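Long-range contact in metallo-beta-lactamase domain-containing protein (Enterococcus faecalis, PDB 2AZ4), which has no established function but carries a two-zinc metallo-beta-lactamase-fold site and is probably a metal-dependent hydrolase, perhaps an RNA-binding exonuclease: residues Val60-Leu71 and Met100-Val108. Residues are numbered along the deposited sequence; the frame is centred on the assembly and turned at random.
Sequences VPELKDLYDPRL and MINYLDPAV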
loop_
_atom_site.group_PDB
_atom_site.type_symbol
_atom_site.label_atom_id
_atom_site.label_comp_id
_atom_site.label_asym_id
_atom_site.label_seq_id
_atom_site.Cartn_x
_atom_site.Cartn_y
_atom_site.Cartn_z
ATOM N N VAL A 60 -2.808 12.565 -13.206
ATOM C CA VAL A 60 -1.573 12.986 -12.566
ATOM C C VAL A 60 -1.554 14.508 -12.675
ATOM O O VAL A 60 -2.199 15.060 -13.564
ATOM C CB VAL A 60 -0.302 12.338 -13.235
ATOM C CG1 VAL A 60 -0.447 10.849 -13.307
ATOM C CG2 VAL A 60 -0.053 12.891 -14.641
ATOM N N PRO A 61 -0.828 15.193 -11.769
ATOM C CA PRO A 61 -0.819 16.649 -11.859
ATOM C C PRO A 61 0.215 17.177 -12.851
ATOM O O PRO A 61 1.185 16.482 -13.161
ATOM C CB PRO A 61 -0.440 17.067 -10.432
ATOM C CG PRO A 61 0.490 15.974 -9.966
ATOM C CD PRO A 61 -0.023 14.697 -10.629
ATOM N N GLU A 62 0.008 18.410 -13.320
ATOM C CA GLU A 62 1.013 19.179 -14.045
ATOM C C GLU A 62 2.093 19.579 -13.070
ATOM O O GLU A 62 1.797 20.198 -12.045
ATOM C CB GLU A 62 0.381 20.457 -14.614
ATOM C CG GLU A 62 -0.653 20.215 -15.685
ATOM C CD GLU A 62 -0.111 20.412 -17.118
ATOM O OE1 GLU A 62 -0.948 20.481 -18.042
ATOM O OE2 GLU A 62 1.124 20.504 -17.335
ATOM N N LEU A 63 3.341 19.223 -13.354
ATOM C CA LEU A 63 4.423 19.493 -12.413
ATOM C C LEU A 63 5.631 20.007 -13.169
ATOM O O LEU A 63 5.952 19.512 -14.242
ATOM C CB LEU A 63 4.790 18.248 -11.594
ATOM C CG LEU A 63 3.787 17.639 -10.594
ATOM C CD1 LEU A 63 4.285 16.279 -10.057
ATOM C CD2 LEU A 63 3.506 18.566 -9.435
ATOM N N LYS A 64 6.310 20.995 -12.598
ATOM C CA LYS A 64 7.433 21.602 -13.294
ATOM C C LYS A 64 8.704 20.915 -12.866
ATOM O O LYS A 64 8.954 20.778 -11.667
ATOM C CB LYS A 64 7.500 23.106 -13.000
ATOM C CG LYS A 64 8.679 23.815 -13.654
ATOM C CD LYS A 64 8.783 25.255 -13.149
ATOM C CE LYS A 64 10.174 25.831 -13.393
ATOM N NZ LYS A 64 11.247 25.105 -12.635
ATOM N N ASP A 65 9.506 20.503 -13.852
ATOM C CA ASP A 65 10.852 19.956 -13.633
ATOM C C ASP A 65 10.893 18.840 -12.582
ATOM O O ASP A 65 11.699 18.863 -11.656
ATOM C CB ASP A 65 11.839 21.075 -13.286
ATOM C CG ASP A 65 12.215 21.926 -14.498
ATOM O OD1 ASP A 65 12.512 21.371 -15.591
ATOM O OD2 ASP A 65 12.227 23.169 -14.358
ATOM N N LEU A 66 9.988 17.883 -12.731
ATOM C CA LEU A 66 9.925 16.711 -11.883
ATOM C C LEU A 66 9.805 15.433 -12.721
ATOM O O LEU A 66 10.418 14.411 -12.393
ATOM C CB LEU A 66 8.777 16.839 -10.863
ATOM C CG LEU A 66 8.833 15.906 -9.635
ATOM C CD1 LEU A 66 9.958 16.234 -8.668
ATOM C CD2 LEU A 66 7.507 15.833 -8.881
ATOM N N TYR A 67 9.038 15.472 -13.807
ATOM C CA TYR A 67 8.889 14.261 -14.617
ATOM C C TYR A 67 10.145 14.061 -15.466
ATOM O O TYR A 67 10.836 15.026 -15.774
ATOM C CB TYR A 67 7.633 14.288 -15.492
ATOM C CG TYR A 67 6.330 14.313 -14.724
ATOM C CD1 TYR A 67 5.989 13.278 -13.833
ATOM C CD2 TYR A 67 5.429 15.354 -14.891
ATOM C CE1 TYR A 67 4.795 13.312 -13.137
ATOM C CE2 TYR A 67 4.223 15.391 -14.188
ATOM C CZ TYR A 67 3.914 14.373 -13.324
ATOM O OH TYR A 67 2.713 14.395 -12.647
ATOM N N ASP A 68 10.452 12.805 -15.788
ATOM C CA ASP A 68 11.624 12.441 -16.593
ATOM C C ASP A 68 11.559 13.271 -17.874
ATOM O O ASP A 68 10.618 13.130 -18.627
ATOM C CB ASP A 68 11.548 10.933 -16.887
ATOM C CG ASP A 68 12.755 10.383 -17.687
ATOM O OD1 ASP A 68 13.602 11.156 -18.176
ATOM O OD2 ASP A 68 12.834 9.135 -17.814
ATOM N N PRO A 69 12.550 14.147 -18.120
ATOM C CA PRO A 69 12.509 14.989 -19.327
ATOM C C PRO A 69 12.377 14.215 -20.641
ATOM O O PRO A 69 11.794 14.734 -21.598
ATOM C CB PRO A 69 13.872 15.692 -19.321
ATOM C CG PRO A 69 14.687 14.983 -18.331
ATOM C CD PRO A 69 13.758 14.406 -17.325
ATOM N N ARG A 70 12.911 12.990 -20.683
ATOM C CA ARG A 70 12.895 12.178 -21.900
ATOM C C ARG A 70 11.468 11.864 -22.360
ATOM O O ARG A 70 11.239 11.524 -23.517
ATOM C CB ARG A 70 13.687 10.881 -21.687
ATOM C CG ARG A 70 15.148 11.081 -21.219
ATOM C CD ARG A 70 15.789 9.735 -20.934
ATOM N NE ARG A 70 15.177 9.101 -19.760
ATOM C CZ ARG A 70 15.468 7.884 -19.331
ATOM N NH1 ARG A 70 16.355 7.144 -19.983
ATOM N NH2 ARG A 70 14.875 7.403 -18.247
ATOM N N LEU A 71 10.510 11.968 -21.449
ATOM C CA LEU A 71 9.102 11.748 -21.790
ATOM C C LEU A 71 8.569 12.833 -22.733
ATOM O O LEU A 71 7.545 12.643 -23.399
ATOM C CB LEU A 71 8.233 11.683 -20.518
ATOM C CG LEU A 71 8.466 10.520 -19.538
ATOM C CD1 LEU A 71 7.713 10.765 -18.207
ATOM C CD2 LEU A 71 8.073 9.175 -20.153
ATOM N N MET A 100 3.272 5.672 -10.439
ATOM C CA MET A 100 4.022 6.372 -11.475
ATOM C C MET A 100 5.488 6.656 -11.180
ATOM O O MET A 100 6.081 7.506 -11.856
ATOM C CB MET A 100 3.288 7.655 -11.956
ATOM C CG MET A 100 3.289 8.846 -10.994
ATOM S SD MET A 100 2.763 10.413 -11.763
ATOM C CE MET A 100 2.828 11.477 -10.314
ATOM N N ILE A 101 6.103 5.958 -10.213
ATOM C CA ILE A 101 7.490 6.319 -9.859
ATOM C C ILE A 101 8.451 6.244 -11.074
ATOM O O ILE A 101 9.434 6.983 -11.130
ATOM C CB ILE A 101 8.077 5.536 -8.654
ATOM C CG1 ILE A 101 8.039 4.012 -8.911
ATOM C CG2 ILE A 101 7.364 5.951 -7.334
ATOM C CD1 ILE A 101 8.980 3.267 -8.007
ATOM N N ASN A 102 8.143 5.395 -12.062
ATOM C CA ASN A 102 9.041 5.289 -13.222
ATOM C C ASN A 102 9.041 6.541 -14.090
ATOM O O ASN A 102 9.943 6.729 -14.916
ATOM C CB ASN A 102 8.737 4.078 -14.091
ATOM C CG ASN A 102 9.214 2.773 -13.477
ATOM O OD1 ASN A 102 8.689 1.690 -13.802
ATOM N ND2 ASN A 102 10.222 2.846 -12.645
ATOM N N TYR A 103 8.040 7.398 -13.892
ATOM C CA TYR A 103 8.012 8.692 -14.594
ATOM C C TYR A 103 8.788 9.793 -13.868
ATOM O O TYR A 103 8.979 10.896 -14.401
ATOM C CB TYR A 103 6.567 9.146 -14.829
ATOM C CG TYR A 103 5.857 8.437 -15.962
ATOM C CD1 TYR A 103 6.521 7.517 -16.797
ATOM C CD2 TYR A 103 4.506 8.691 -16.205
ATOM C CE1 TYR A 103 5.835 6.874 -17.855
ATOM C CE2 TYR A 103 3.829 8.075 -17.245
ATOM C CZ TYR A 103 4.484 7.171 -18.062
ATOM O OH TYR A 103 3.762 6.576 -19.088
ATOM N N LEU A 104 9.207 9.510 -12.645
ATOM C CA LEU A 104 10.019 10.457 -11.882
ATOM C C LEU A 104 11.410 10.589 -12.503
ATOM O O LEU A 104 12.105 9.602 -12.695
ATOM C CB LEU A 104 10.129 10.044 -10.409
ATOM C CG LEU A 104 10.926 11.010 -9.502
ATOM C CD1 LEU A 104 10.362 12.471 -9.438
ATOM C CD2 LEU A 104 11.174 10.452 -8.093
ATOM N N ASP A 105 11.793 11.817 -12.828
ATOM C CA ASP A 105 13.152 12.146 -13.267
ATOM C C ASP A 105 14.238 11.326 -12.521
ATOM O O ASP A 105 14.409 11.464 -11.311
ATOM C CB ASP A 105 13.371 13.647 -13.059
ATOM C CG ASP A 105 14.648 14.161 -13.684
ATOM O OD1 ASP A 105 15.475 13.336 -14.096
ATOM O OD2 ASP A 105 14.841 15.403 -13.711
ATOM N N PRO A 106 14.979 10.466 -13.253
ATOM C CA PRO A 106 16.096 9.678 -12.703
ATOM C C PRO A 106 17.056 10.479 -11.826
ATOM O O PRO A 106 17.574 9.940 -10.844
ATOM C CB PRO A 106 16.835 9.168 -13.959
ATOM C CG PRO A 106 15.855 9.295 -15.071
ATOM C CD PRO A 106 14.747 10.205 -14.687
ATOM N N ALA A 107 17.294 11.744 -12.175
ATOM C CA ALA A 107 18.160 12.641 -11.385
ATOM C C ALA A 107 17.567 13.075 -10.037
ATOM O O ALA A 107 18.286 13.513 -9.135
ATOM C CB ALA A 107 18.553 13.866 -12.218
ATOM N N VAL A 108 16.255 12.956 -9.877
ATOM C CA VAL A 108 15.645 13.323 -8.595
ATOM C C VAL A 108 15.667 12.085 -7.691
ATOM O O VAL A 108 15.195 11.054 -8.103
ATOM C CB VAL A 108 14.202 13.849 -8.794
ATOM C CG1 VAL A 108 13.505 14.101 -7.435
ATOM C CG2 VAL A 108 14.230 15.124 -9.627
HETATM O O HOH W 1 12.485 16.873 -14.531
HETATM O O HOH W 2 10.954 7.430 -17.623
#
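D68 N donates to Y103 O (2.8 Å) and D105 N to L66 O (3.0 Å), and these backbone bonds pair Y67 with L104 in a single beta bridge between two loops. The Y67 ring turns its edge to M100, whose SD lies 3.8 Å from Y67 CE1 in a Met-aromatic contact. The M100 chain, extended beyond CG (chi2 167°, chi3 177°), carries its sulfur on to V60 CG1. Y67 OH is fixed by a 2.6 Å hydrogen bond to P61 O. L71 CD1 sits over a face of the Y103 ring, 4.1 Å from the centroid, a CH-pi contact; Y103 OH bonds D49 O. L66 meets L104 CD1 above strand 85-89, and P106 CD packs against D68 CG, 3.6 Å away.

Further out, R70 grips the D68 carboxylate side-on through NE and NH2, with the D68 oxygens nearly in the guanidinium plane, while R70 N reaches OD1 from above the carboxylate plane in an Asx turn. D105 forms a second Asx turn with A107 N. One water joins Y67 O to D105 OD2, another D68 OD2 to N102 O.

The bridge fastens the loop before strand 85-89 to the one following the zinc-binding helix 95-98, with the M100 side chain about 14 Å from a zinc ion. R70 probably offsets the charge of D68, whose OD1 is 5.0 Å from D105 OD1.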